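Local coordinates for putative MCP-type signal transduction protein (Campylobacter jejuni subsp. jejuni serotype O:2, PDB 4WY9) that serves as the periplasmic sensory domain of the chemotaxis receptor Tlp1, a tandem-PAS module that probably detects chemical signals through an indirect mode of ligand recognition, at residues R152-N157 with A165-I170; L208-N213 with I220-N225; D215-I220 with L228-D233; E242-I247 with F255-S260. All coordinates share one frame; numbering follows the deposited sequence. Where two conformers were deposited one is given.

Interaction 1: R152-N157 with A165-I170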
loop_
_atom_site.group_PDB
_atom_site.type_symbol
_atom_site.label_atom_id
_atom_site.label_comp_id
_atom_site.label_asym_id
_atom_site.label_seq_id
_atom_site.Cartn_x
_atom_site.Cartn_y
_atom_site.Cartn_z
ATOM N N ARG A 152 3.917 -5.702 1.691
ATOM C CA ARG A 152 4.639 -4.800 2.576
ATOM C C ARG A 152 5.148 -3.630 1.714
ATOM O O ARG A 152 5.134 -3.711 0.470
ATOM C CB ARG A 152 5.749 -5.530 3.305
ATOM C CG ARG A 152 6.722 -6.277 2.399
ATOM C CD ARG A 152 8.120 -6.325 2.996
ATOM N NE ARG A 152 8.685 -4.974 2.981
ATOM C CZ ARG A 152 9.897 -4.667 3.387
ATOM N NH1 ARG A 152 10.675 -5.625 3.900
ATOM N NH2 ARG A 152 10.272 -3.379 3.367
ATOM N N PRO A 153 5.658 -2.561 2.337
ATOM C CA PRO A 153 6.244 -1.492 1.545
ATOM C C PRO A 153 7.467 -1.973 0.788
ATOM O O PRO A 153 8.329 -2.636 1.368
ATOM C CB PRO A 153 6.597 -0.423 2.591
ATOM C CG PRO A 153 5.666 -0.711 3.709
ATOM C CD PRO A 153 5.607 -2.191 3.765
ATOM N N ILE A 154 7.530 -1.663 -0.502
ATOM C CA ILE A 154 8.624 -2.105 -1.365
ATOM C C ILE A 154 9.044 -0.989 -2.280
ATOM O O ILE A 154 8.287 -0.034 -2.493
ATOM C CB ILE A 154 8.248 -3.340 -2.222
ATOM C CG1 ILE A 154 7.144 -3.038 -3.204
ATOM C CG2 ILE A 154 7.930 -4.573 -1.366
ATOM C CD1 ILE A 154 6.877 -4.115 -4.229
ATOM N N LYS A 155 10.254 -1.099 -2.827
ATOM C CA LYS A 155 10.703 -0.237 -3.897
ATOM C C LYS A 155 10.156 -0.750 -5.224
ATOM O O LYS A 155 10.148 -1.982 -5.476
ATOM C CB LYS A 155 12.222 -0.191 -3.938
ATOM C CG LYS A 155 12.817 0.594 -5.097
ATOM C CD LYS A 155 14.286 0.194 -5.396
ATOM C CE LYS A 155 15.211 0.228 -4.227
ATOM N NZ LYS A 155 16.550 -0.338 -4.571
ATOM N N MET A 156 9.672 0.155 -6.066
ATOM C CA MET A 156 9.279 -0.213 -7.432
ATOM C C MET A 156 9.838 0.816 -8.395
ATOM O O MET A 156 10.192 1.938 -8.023
ATOM C CB MET A 156 7.777 -0.299 -7.583
ATOM C CG MET A 156 7.133 -1.373 -6.778
ATOM S SD MET A 156 5.345 -1.481 -7.032
ATOM C CE MET A 156 5.252 -2.253 -8.626
ATOM N N ASN A 157 9.904 0.434 -9.657
ATOM C CA ASN A 157 10.331 1.322 -10.720
ATOM C C ASN A 157 9.635 0.889 -11.981
ATOM O O ASN A 157 10.044 -0.092 -12.625
ATOM C CB ASN A 157 11.856 1.336 -10.883
ATOM C CG ASN A 157 12.317 2.394 -11.849
ATOM O OD1 ASN A 157 11.647 2.676 -12.860
ATOM N ND2 ASN A 157 13.412 3.047 -11.526
ATOM N N ALA A 165 6.189 1.854 -2.458
ATOM C CA ALA A 165 4.866 1.408 -2.840
ATOM C C ALA A 165 4.328 0.304 -1.973
ATOM O O ALA A 165 5.066 -0.417 -1.318
ATOM C CB ALA A 165 4.900 0.930 -4.264
ATOM N N VAL A 166 3.001 0.128 -2.023
ATOM C CA VAL A 166 2.382 -1.090 -1.542
ATOM C C VAL A 166 1.404 -1.594 -2.607
ATOM O O VAL A 166 0.775 -0.797 -3.309
ATOM C CB VAL A 166 1.679 -0.902 -0.190
ATOM C CG1 VAL A 166 0.540 0.149 -0.272
ATOM C CG2 VAL A 166 1.148 -2.215 0.342
ATOM N N ASN A 167 1.301 -2.910 -2.716
ATOM C CA ASN A 167 0.450 -3.522 -3.705
ATOM C C ASN A 167 -0.733 -4.230 -3.088
ATOM O O ASN A 167 -0.627 -4.827 -2.022
ATOM C CB ASN A 167 1.247 -4.485 -4.567
ATOM C CG ASN A 167 2.198 -3.768 -5.472
ATOM O OD1 ASN A 167 1.823 -3.385 -6.586
ATOM N ND2 ASN A 167 3.392 -3.516 -4.988
ATOM N N VAL A 168 -1.851 -4.184 -3.807
ATOM C CA VAL A 168 -3.103 -4.792 -3.422
ATOM C C VAL A 168 -3.540 -5.610 -4.620
ATOM O O VAL A 168 -3.553 -5.060 -5.721
ATOM C CB VAL A 168 -4.153 -3.750 -3.062
ATOM C CG1 VAL A 168 -5.462 -4.370 -2.725
ATOM C CG2 VAL A 168 -3.651 -2.881 -1.843
ATOM N N ALA A 169 -3.867 -6.879 -4.437
ATOM C CA ALA A 169 -4.171 -7.743 -5.580
ATOM C C ALA A 169 -5.141 -8.851 -5.255
ATOM O O ALA A 169 -5.242 -9.307 -4.105
ATOM C CB ALA A 169 -2.866 -8.328 -6.138
ATOM N N ILE A 170 -5.874 -9.287 -6.278
ATOM C CA ILE A 170 -6.902 -10.318 -6.146
ATOM C C ILE A 170 -6.817 -11.269 -7.338
ATOM O O ILE A 170 -6.624 -10.816 -8.481
ATOM C CB ILE A 170 -8.309 -9.687 -6.069
ATOM C CG1 ILE A 170 -8.393 -8.682 -4.920
ATOM C CG2 ILE A 170 -9.400 -10.719 -5.940
ATOM C CD1 ILE A 170 -9.716 -7.961 -4.842
HETATM O O HOH W 1 3.716 -4.322 -1.912
#

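Interaction 2: L208-N213 with I220-N225. With ACT (acetate ion), chain B.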
loop_
_atom_site.group_PDB
_atom_site.type_symbol
_atom_site.label_atom_id
_atom_site.label_comp_id
_atom_site.label_asym_id
_atom_site.label_seq_id
_atom_site.Cartn_x
_atom_site.Cartn_y
_atom_site.Cartn_z
ATOM N N LEU A 208 8.004 13.403 14.689
ATOM C CA LEU A 208 8.122 12.387 13.646
ATOM C C LEU A 208 6.747 11.830 13.366
ATOM O O LEU A 208 6.045 11.456 14.301
ATOM C CB LEU A 208 9.085 11.276 14.046
ATOM C CG LEU A 208 10.498 11.720 14.435
ATOM C CD1 LEU A 208 11.276 10.551 14.990
ATOM C CD2 LEU A 208 11.231 12.356 13.275
ATOM N N ARG A 209 6.379 11.739 12.084
ATOM C CA ARG A 209 5.139 11.142 11.638
ATOM C C ARG A 209 5.470 9.980 10.727
ATOM O O ARG A 209 6.150 10.168 9.710
ATOM C CB ARG A 209 4.257 12.175 10.958
ATOM C CG ARG A 209 3.789 13.267 11.893
ATOM C CD ARG A 209 3.153 14.437 11.207
ATOM N NE ARG A 209 4.128 15.312 10.610
ATOM C CZ ARG A 209 3.841 16.333 9.798
ATOM N NH1 ARG A 209 2.600 16.535 9.409
ATOM N NH2 ARG A 209 4.815 17.098 9.333
ATOM N N VAL A 210 5.041 8.784 11.105
ATOM C CA VAL A 210 5.500 7.535 10.533
ATOM C C VAL A 210 4.337 6.624 10.235
ATOM O O VAL A 210 3.416 6.469 11.044
ATOM C CB VAL A 210 6.491 6.831 11.483
ATOM C CG1 VAL A 210 6.993 5.527 10.914
ATOM C CG2 VAL A 210 7.653 7.757 11.871
ATOM N N LEU A 211 4.352 5.999 9.047
ATOM C CA LEU A 211 3.426 4.918 8.694
ATOM C C LEU A 211 4.243 3.647 8.554
ATOM O O LEU A 211 5.212 3.642 7.806
ATOM C CB LEU A 211 2.658 5.204 7.424
ATOM C CG LEU A 211 1.729 4.119 6.918
ATOM C CD1 LEU A 211 0.575 3.876 7.872
ATOM C CD2 LEU A 211 1.206 4.444 5.527
ATOM N N LEU A 212 3.851 2.591 9.239
ATOM C CA LEU A 212 4.578 1.339 9.139
ATOM C C LEU A 212 3.628 0.180 9.248
ATOM O O LEU A 212 2.502 0.324 9.755
ATOM C CB LEU A 212 5.706 1.277 10.154
ATOM C CG LEU A 212 5.506 1.136 11.632
ATOM C CD1 LEU A 212 6.830 1.089 12.363
ATOM C CD2 LEU A 212 4.645 2.235 12.248
ATOM N N ASN A 213 4.038 -1.001 8.785
ATOM C CA ASN A 213 3.163 -2.151 8.997
ATOM C C ASN A 213 3.441 -2.756 10.379
ATOM O O ASN A 213 4.384 -2.332 11.076
ATOM C CB ASN A 213 3.233 -3.165 7.836
ATOM C CG ASN A 213 4.519 -3.942 7.744
ATOM O OD1 ASN A 213 5.358 -3.918 8.619
ATOM N ND2 ASN A 213 4.626 -4.718 6.663
ATOM N N ILE A 220 6.505 5.316 5.396
ATOM C CA ILE A 220 6.744 6.738 5.430
ATOM C C ILE A 220 7.494 7.085 6.704
ATOM O O ILE A 220 7.080 6.662 7.791
ATOM C CB ILE A 220 5.458 7.572 5.367
ATOM C CG1 ILE A 220 4.681 7.301 4.067
ATOM C CG2 ILE A 220 5.736 9.061 5.476
ATOM C CD1 ILE A 220 3.287 7.802 4.077
ATOM N N HIS A 221 8.579 7.853 6.570
ATOM C CA HIS A 221 9.329 8.412 7.683
ATOM C C HIS A 221 9.868 9.741 7.191
ATOM O O HIS A 221 10.279 9.849 6.043
ATOM C CB HIS A 221 10.429 7.465 8.133
ATOM C CG HIS A 221 11.131 7.844 9.399
ATOM N ND1 HIS A 221 11.990 8.921 9.492
ATOM C CD2 HIS A 221 11.070 7.327 10.641
ATOM C CE1 HIS A 221 12.412 9.042 10.730
ATOM N NE2 HIS A 221 11.882 8.054 11.443
ATOM N N PRO A 222 9.953 10.754 8.064
ATOM C CA PRO A 222 10.561 12.025 7.649
ATOM C C PRO A 222 11.950 11.860 7.055
ATOM O O PRO A 222 12.336 12.602 6.158
ATOM C CB PRO A 222 10.581 12.826 8.957
ATOM C CG PRO A 222 9.474 12.289 9.753
ATOM C CD PRO A 222 9.378 10.845 9.428
ATOM N N ASN A 223 12.710 10.936 7.599
ATOM C CA ASN A 223 14.027 10.609 7.057
ATOM C C ASN A 223 13.827 9.608 5.937
ATOM O O ASN A 223 13.586 8.425 6.162
ATOM C CB ASN A 223 14.917 10.054 8.174
ATOM C CG ASN A 223 16.351 9.814 7.700
ATOM O OD1 ASN A 223 16.609 9.755 6.507
ATOM N ND2 ASN A 223 17.251 9.695 8.625
ATOM N N LYS A 224 13.959 10.080 4.693
ATOM C CA LYS A 224 13.674 9.238 3.546
ATOM C C LYS A 224 14.564 8.018 3.527
ATOM O O LYS A 224 14.172 6.985 2.970
ATOM C CB LYS A 224 13.894 10.055 2.258
ATOM C CG LYS A 224 12.708 10.156 1.335
ATOM C CD LYS A 224 12.213 8.790 0.915
ATOM C CE LYS A 224 11.160 8.889 -0.206
ATOM N NZ LYS A 224 11.678 9.565 -1.421
ATOM N N ASN A 225 15.759 8.104 4.106
ATOM C CA ASN A 225 16.664 6.975 4.187
ATOM C C ASN A 225 16.170 5.810 5.006
ATOM O O ASN A 225 16.695 4.697 4.893
ATOM C CB ASN A 225 18.027 7.422 4.754
ATOM C CG ASN A 225 18.872 8.236 3.763
ATOM O OD1 ASN A 225 18.466 8.600 2.637
ATOM N ND2 ASN A 225 20.094 8.490 4.173
HETATM C C ACT B . 11.812 6.902 14.882
HETATM O O ACT B . 12.634 7.374 14.045
HETATM O OXT ACT B . 12.266 6.504 15.993
HETATM C CH3 ACT B . 10.367 6.772 14.549
#

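Interaction 3: D215-I220 with L228-D233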
loop_
_atom_site.group_PDB
_atom_site.type_symbol
_atom_site.label_atom_id
_atom_site.label_comp_id
_atom_site.label_asym_id
_atom_site.label_seq_id
_atom_site.Cartn_x
_atom_site.Cartn_y
_atom_site.Cartn_z
ATOM N N ASP A 215 4.708 -5.432 11.328
ATOM C CA ASP A 215 6.005 -6.071 11.411
ATOM C C ASP A 215 7.141 -5.082 11.635
ATOM O O ASP A 215 8.252 -5.477 11.965
ATOM C CB ASP A 215 6.282 -6.930 10.160
ATOM C CG ASP A 215 5.346 -8.104 10.035
ATOM O OD1 ASP A 215 5.113 -8.778 11.059
ATOM O OD2 ASP A 215 4.843 -8.366 8.920
ATOM N N GLY A 216 6.851 -3.782 11.460
ATOM C CA GLY A 216 7.843 -2.757 11.672
ATOM C C GLY A 216 8.398 -2.092 10.432
ATOM O O GLY A 216 9.204 -1.160 10.549
ATOM N N PHE A 217 8.000 -2.543 9.232
ATOM C CA PHE A 217 8.542 -1.998 8.011
ATOM C C PHE A 217 7.918 -0.664 7.668
ATOM O O PHE A 217 6.695 -0.549 7.551
ATOM C CB PHE A 217 8.384 -3.002 6.865
ATOM C CG PHE A 217 9.172 -4.235 7.043
ATOM C CD1 PHE A 217 10.570 -4.222 6.925
ATOM C CD2 PHE A 217 8.551 -5.421 7.373
ATOM C CE1 PHE A 217 11.288 -5.375 7.113
ATOM C CE2 PHE A 217 9.290 -6.597 7.569
ATOM C CZ PHE A 217 10.645 -6.564 7.454
ATOM N N MET A 218 8.752 0.356 7.509
ATOM C CA MET A 218 8.284 1.701 7.338
ATOM C C MET A 218 7.922 2.044 5.889
ATOM O O MET A 218 8.693 1.815 4.973
ATOM C CB MET A 218 9.299 2.681 7.874
ATOM C CG MET A 218 9.387 2.615 9.409
ATOM S SD MET A 218 10.643 3.696 10.105
ATOM C CE MET A 218 12.114 2.750 9.749
ATOM N N ALA A 219 6.731 2.590 5.723
ATOM C CA ALA A 219 6.235 3.104 4.454
ATOM C C ALA A 219 6.570 4.575 4.294
ATOM O O ALA A 219 6.868 5.048 3.190
ATOM C CB ALA A 219 4.741 2.918 4.406
ATOM N N ILE A 220 6.505 5.316 5.396
ATOM C CA ILE A 220 6.744 6.738 5.430
ATOM C C ILE A 220 7.494 7.085 6.704
ATOM O O ILE A 220 7.080 6.662 7.791
ATOM C CB ILE A 220 5.458 7.572 5.367
ATOM C CG1 ILE A 220 4.681 7.301 4.067
ATOM C CG2 ILE A 220 5.736 9.061 5.476
ATOM C CD1 ILE A 220 3.287 7.802 4.077
ATOM N N LEU A 228 11.273 1.842 4.026
ATOM C CA LEU A 228 11.419 0.408 3.732
ATOM C C LEU A 228 12.191 -0.377 4.767
ATOM O O LEU A 228 12.171 -1.605 4.764
ATOM C CB LEU A 228 11.996 0.163 2.325
ATOM C CG LEU A 228 11.357 0.870 1.139
ATOM C CD1 LEU A 228 11.970 0.363 -0.155
ATOM C CD2 LEU A 228 9.831 0.685 1.144
ATOM N N LYS A 229 12.886 0.315 5.675
ATOM C CA LYS A 229 13.601 -0.371 6.723
ATOM C C LYS A 229 12.678 -0.769 7.852
ATOM O O LYS A 229 11.573 -0.226 7.992
ATOM C CB LYS A 229 14.790 0.475 7.216
ATOM C CG LYS A 229 15.791 0.767 6.090
ATOM C CD LYS A 229 17.004 1.546 6.564
ATOM C CE LYS A 229 18.078 1.630 5.460
ATOM N NZ LYS A 229 17.530 2.137 4.176
ATOM N N ASN A 230 13.134 -1.702 8.680
ATOM C CA ASN A 230 12.397 -2.057 9.874
ATOM C C ASN A 230 12.816 -1.179 11.024
ATOM O O ASN A 230 14.001 -1.111 11.376
ATOM C CB ASN A 230 12.584 -3.535 10.213
ATOM C CG ASN A 230 11.505 -4.059 11.109
ATOM O OD1 ASN A 230 11.317 -3.558 12.226
ATOM N ND2 ASN A 230 10.688 -4.942 10.595
ATOM N N LEU A 231 11.853 -0.480 11.620
ATOM C CA LEU A 231 12.142 0.460 12.704
ATOM C C LEU A 231 12.845 -0.250 13.850
ATOM O O LEU A 231 13.721 0.317 14.517
ATOM C CB LEU A 231 10.846 1.142 13.157
ATOM C CG LEU A 231 10.986 2.157 14.298
ATOM C CD1 LEU A 231 11.996 3.219 13.954
ATOM C CD2 LEU A 231 9.632 2.765 14.549
ATOM N N LYS A 232 12.508 -1.516 14.071
ATOM C CA LYS A 232 13.116 -2.265 15.179
ATOM C C LYS A 232 14.607 -2.510 14.964
ATOM O O LYS A 232 15.356 -2.629 15.915
ATOM C CB LYS A 232 12.369 -3.574 15.413
ATOM C CG LYS A 232 10.892 -3.366 15.652
ATOM C CD LYS A 232 10.153 -4.640 16.021
ATOM C CE LYS A 232 10.080 -5.586 14.825
ATOM N NZ LYS A 232 8.975 -6.579 15.062
ATOM N N ASP A 233 15.020 -2.617 13.705
ATOM C CA ASP A 233 16.421 -2.828 13.384
ATOM C C ASP A 233 17.260 -1.576 13.536
ATOM O O ASP A 233 18.437 -1.635 13.903
ATOM C CB ASP A 233 16.576 -3.350 11.958
ATOM C CG ASP A 233 15.989 -4.711 11.747
ATOM O OD1 ASP A 233 15.932 -5.509 12.704
ATOM O OD2 ASP A 233 15.587 -4.997 10.591
HETATM O O HOH W 2 9.637 -8.237 12.814
#

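Interaction 4: E242-I247 with F255-S260. With ACT (acetate ion), chain B.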
loop_
_atom_site.group_PDB
_atom_site.type_symbol
_atom_site.label_atom_id
_atom_site.label_comp_id
_atom_site.label_asym_id
_atom_site.label_seq_id
_atom_site.Cartn_x
_atom_site.Cartn_y
_atom_site.Cartn_z
ATOM N N GLU A 242 8.711 -0.795 24.267
ATOM C CA GLU A 242 7.310 -0.804 24.666
ATOM C C GLU A 242 6.422 -0.400 23.484
ATOM O O GLU A 242 5.338 -0.975 23.268
ATOM C CB GLU A 242 7.058 0.135 25.834
ATOM C CG GLU A 242 5.664 0.008 26.382
ATOM C CD GLU A 242 5.410 0.896 27.588
ATOM O OE1 GLU A 242 6.302 1.730 27.900
ATOM O OE2 GLU A 242 4.315 0.777 28.183
ATOM N N THR A 243 6.858 0.601 22.754
ATOM C CA THR A 243 6.124 1.078 21.577
ATOM C C THR A 243 6.073 -0.015 20.525
ATOM O O THR A 243 5.021 -0.236 19.892
ATOM C CB THR A 243 6.750 2.366 21.041
ATOM O OG1 THR A 243 6.676 3.375 22.061
ATOM C CG2 THR A 243 6.078 2.840 19.803
ATOM N N TYR A 244 7.201 -0.699 20.302
ATOM C CA TYR A 244 7.230 -1.758 19.301
ATOM C C TYR A 244 6.285 -2.902 19.640
ATOM O O TYR A 244 5.711 -3.539 18.745
ATOM C CB TYR A 244 8.649 -2.315 19.130
ATOM C CG TYR A 244 9.665 -1.326 18.690
ATOM C CD1 TYR A 244 9.291 -0.137 18.070
ATOM C CD2 TYR A 244 11.022 -1.547 18.897
ATOM C CE1 TYR A 244 10.215 0.769 17.657
ATOM C CE2 TYR A 244 11.953 -0.650 18.493
ATOM C CZ TYR A 244 11.554 0.522 17.888
ATOM O OH TYR A 244 12.476 1.442 17.496
ATOM N N LYS A 245 6.148 -3.198 20.927
ATOM C CA LYS A 245 5.231 -4.246 21.344
ATOM C C LYS A 245 3.787 -3.885 20.962
ATOM O O LYS A 245 3.044 -4.734 20.477
ATOM C CB LYS A 245 5.325 -4.504 22.857
ATOM C CG LYS A 245 6.260 -5.607 23.237
ATOM C CD LYS A 245 5.718 -6.452 24.367
ATOM C CE LYS A 245 5.556 -5.642 25.639
ATOM N NZ LYS A 245 5.317 -6.533 26.819
ATOM N N ALA A 246 3.410 -2.630 21.168
ATOM C CA ALA A 246 2.076 -2.178 20.786
ATOM C C ALA A 246 1.829 -2.318 19.299
ATOM O O ALA A 246 0.764 -2.752 18.860
ATOM C CB ALA A 246 1.852 -0.714 21.222
ATOM N N ILE A 247 2.837 -1.938 18.509
ATOM C CA ILE A 247 2.739 -2.080 17.064
ATOM C C ILE A 247 2.583 -3.524 16.684
ATOM O O ILE A 247 1.712 -3.867 15.893
ATOM C CB ILE A 247 3.952 -1.445 16.357
ATOM C CG1 ILE A 247 3.969 0.064 16.552
ATOM C CG2 ILE A 247 3.956 -1.784 14.883
ATOM C CD1 ILE A 247 5.302 0.740 16.227
ATOM N N PHE A 255 3.098 6.257 24.699
ATOM C CA PHE A 255 4.228 5.714 25.396
ATOM C C PHE A 255 5.370 6.700 25.526
ATOM O O PHE A 255 5.525 7.593 24.697
ATOM C CB PHE A 255 4.743 4.453 24.647
ATOM C CG PHE A 255 3.690 3.450 24.388
ATOM C CD1 PHE A 255 3.277 2.591 25.361
ATOM C CD2 PHE A 255 3.056 3.412 23.157
ATOM C CE1 PHE A 255 2.270 1.677 25.145
ATOM C CE2 PHE A 255 2.045 2.496 22.912
ATOM C CZ PHE A 255 1.659 1.624 23.905
ATOM N N ASN A 256 6.197 6.509 26.534
ATOM C CA ASN A 256 7.531 7.073 26.528
ATOM C C ASN A 256 8.335 6.338 25.474
ATOM O O ASN A 256 8.267 5.107 25.381
ATOM C CB ASN A 256 8.178 6.954 27.907
ATOM C CG ASN A 256 7.637 7.982 28.920
ATOM O OD1 ASN A 256 6.530 8.520 28.793
ATOM N ND2 ASN A 256 8.376 8.197 29.945
ATOM N N TYR A 257 9.112 7.058 24.690
ATOM C CA TYR A 257 9.779 6.486 23.529
ATOM C C TYR A 257 11.057 7.228 23.221
ATOM O O TYR A 257 11.059 8.428 23.128
ATOM C CB TYR A 257 8.826 6.583 22.318
ATOM C CG TYR A 257 9.384 6.102 20.992
ATOM C CD1 TYR A 257 9.502 4.751 20.720
ATOM C CD2 TYR A 257 9.759 7.012 20.001
ATOM C CE1 TYR A 257 9.989 4.310 19.521
ATOM C CE2 TYR A 257 10.249 6.567 18.780
ATOM C CZ TYR A 257 10.376 5.220 18.558
ATOM O OH TYR A 257 10.884 4.763 17.371
ATOM N N ILE A 258 12.142 6.490 23.015
ATOM C CA ILE A 258 13.396 7.078 22.595
ATOM C C ILE A 258 13.564 6.825 21.103
ATOM O O ILE A 258 13.698 5.676 20.688
ATOM C CB ILE A 258 14.599 6.535 23.372
ATOM C CG1 ILE A 258 14.425 6.838 24.863
ATOM C CG2 ILE A 258 15.878 7.124 22.819
ATOM C CD1 ILE A 258 15.549 6.322 25.704
ATOM N N ALA A 259 13.520 7.900 20.324
ATOM C CA ALA A 259 13.482 7.801 18.868
ATOM C C ALA A 259 14.844 7.470 18.282
ATOM O O ALA A 259 15.853 7.528 18.969
ATOM C CB ALA A 259 12.971 9.089 18.275
ATOM N N SER A 260 14.859 7.114 16.996
ATOM C CA SER A 260 16.079 6.710 16.329
ATOM C C SER A 260 17.094 7.847 16.252
ATOM O O SER A 260 18.295 7.597 16.102
ATOM C CB SER A 260 15.765 6.206 14.906
ATOM O OG SER A 260 15.216 7.235 14.118
HETATM C C ACT B . 11.812 6.902 14.882
HETATM O O ACT B . 12.634 7.374 14.045
HETATM O OXT ACT B . 12.266 6.504 15.993
HETATM C CH3 ACT B . 10.367 6.772 14.549
HETATM O O HOH W 3 5.563 4.365 28.372
HETATM O O HOH W 4 8.834 3.065 27.364
HETATM O O HOH W 5 8.675 2.805 23.951
#

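Interaction 1: R152-N157 with A165-I170
Met156 and Asn167 both leave the backbone with CG anti to the carbonyl carbon (chi1 -65° and -70°); an extended chi2 then carries the methionine SD out to the amide, where the two side chains meet tip to tip, and the bend at chi3 only turns CE aside. They belong to a beta hairpin of strands 154-156 and 163-173, part of the antiparallel sheet of the first PDC (Cache-type) sensor domain. Between these two segments the backbones share one antiparallel hydrogen-bonded pair: Ile154 N donates to Ala165 O at 2.9 Å, and Ala165 N returns the bond to Ile154 O at 2.8 Å. The short strand axes run nearly perpendicular, and Met156 pairs on with Phe163. A CA-H...O contact of 3.3 Å from Pro153 CA to Ala165 O adds to the backbone link.

Three side chains, Ile154, Met156 and Asn167, meet beside this pair. Met156 SD rests 3.7 Å from Ala165 CB and accepts a weak bond from Asn167 ND2, nearly straight at 170°. Ile154 crosses Asn167 at about a right angle and brings CD1 to 3.6 Å from ND2. The amide is held from both ends, since OD1 pairs with Thr186 and Tyr80 of the same sheet. Arg152 grips Pro153 O side-on with NE and NH2, while NH2 also bonds Leu228 O and the guanidinium makes a cation-pi contact with Phe217. A water completes the junction, donating to Arg152 O at 2.8 Å and accepting from Asn167 ND2 at 3.2 Å.

Interaction 2: L208-N213 with I220-N225
Leu211 and Ile220 form an antiparallel hydrogen-bonded pair at one margin of the five-stranded antiparallel PAS-type sheet, where strand 209-213 meets edge strand 218-220. A classic beta bulge interrupts the pairing: Ala219 and Ile220 both face Leu211. This is the compact part of the contact. Leu211 N donates to Ile220 O at 3.1 Å, Ile220 N donates back to Leu211 O on a lone pair, and the two CB atoms lie 4.2 Å apart on the side of the sheet where helix 190-196 packs against both residues. Val210 presses on the same carbonyl, its CG1 standing 3.3 Å from Ile220 O.

Past Ile220 the strand pairing ends and the contact thins toward solvent. Pro222, an exposed residue, touches Leu208 mainly through a right-angled crossing of side chains, with Leu208 CD2 3.9 Å from Pro222 CG. Its CD also approaches Arg209 O.

His221 stands between these two regimes. With CG anti to the backbone N (chi1 -171°), its ring lies obliquely beside Val210, whose CG2 is 3.7 Å from His221 CD2. Asn223 N donates to His221 ND1 at 2.9 Å, in the ring plane, which fixes the ring's rotation and leaves NE2 as the donor nitrogen. Asn223 in turn forms an Asx turn with Asn225 N. An acetate, probably from the crystallisation liquor, occupies the far edge of the ring and is also bound by Tyr257 and Ser260; His221 NE2 donates to its O atom at 2.8 Å, nearly straight at 169°.

Interaction 3: D215-I220 with L228-D233
Asn230 and Phe217 meet amide over ring, at the N-terminus of the short helix 231-234, where Asn230 is the N-cap. Its CG is anti to the backbone N (chi1 -160°), and the amide nitrogen ND2 stands over the centre of the Phe217 ring, 3.5 Å from CZ. The amide and ring planes are 75° apart. Both ends of the amide are engaged: ND2 donates to Asp215 O at 2.8 Å along an almost straight line (169°), reaching that oxygen from above its carbonyl plane, while OD1 uses a lone pair to accept from Lys232 N at 3.0 Å, the capping bond. These two bonds hold the amide's rotation.

Backbone bonds bind the segments on either side of the Phe217-Asn230 bridge. Leu231 N donates to Gly216 O and Met218 N to Lys229 O, each at 2.9 Å, and Leu228 N closes the series on Met218 O. Met218 extends to SD and then bends at chi3, so that CE comes 3.7 Å from Leu231 CA and also near Lys229 O; its side chain crosses that of Leu231 at about a right angle. Together they pack on Leu212 of the sheet. Lys232 bends at chi3, which brings CE close to Asp215 O, and NZ beyond it makes a weak 3.4 Å bond to the same oxygen, reinforced by a water that accepts from Lys232 NZ at 2.9 Å and donates to Asp215 O.

Interaction 4: E242-I247 with F255-S260
Phe255 reaches from its strand onto helix 242-247, and every part of its side chain finds a helix residue. CB lies 3.4 Å from Thr243 OG1. CG is anti to the carbonyl carbon (chi1 -53°), which sets the start of the ring beside the same hydroxyl. Along one flank CD1 meets Glu242 OE2 at 3.5 Å, with the carboxylate plane turned 57° from the ring, and CE1 passes the glutamate CG. On the other flank CD2 stays near Thr243, whose CA lies over one face of the ring together with Glu242 O. At the tip CE2 and CZ both touch Ala246 CB, CZ at 3.6 Å.

Thr243 also serves Tyr257, two residues along the strand: its OG1 is 3.4 Å from Tyr257 CD1, and the side chains cross at about a right angle. Tyr244 CE1 adds an apolar contact of 4.0 Å to Tyr257 CE1. Water links the glutamate carboxylate to the strand backbone, one molecule donating to Glu242 OE1 at 2.8 Å and accepting from Asn256 N at 2.9 Å. Tyr257 OH donates to the acetate OXT at 2.6 Å, and Ser260 N and OG bind the same ion.

Helix 241-249 thus packs on edge strand 253-258 of the PAS-type sheet, with Thr243 and Ile247 reaching Ile269 of adjoining strand 264-274, and Tyr244 and Tyr257 meeting Leu231 of helix 231-234.

In the fold
Along the chain interaction 1 closes first, within the first sensor domain; interactions 2 and 3 follow with alternating segments and share Ile220; interaction 4 comes last. Interactions 2, 3 and 4 belong to one five-stranded antiparallel sheet of order 2-1-5-4-3: the first two lie at the 218-220 edge, their centres about 8 Å apart, and interaction 4 at the opposite edge, about 13 Å from interaction 3. The chain crosses between these edges through helices 231-234 and 241-249. Interactions 2 and 4 converge on one acetate, which may mark a pocket. Interaction 1, centred about 15 Å from interaction 3, touches it where Arg152, Pro153 and Lys155 meet Phe217 and Leu228, consistent with a junction between the two tandem-PAS modules.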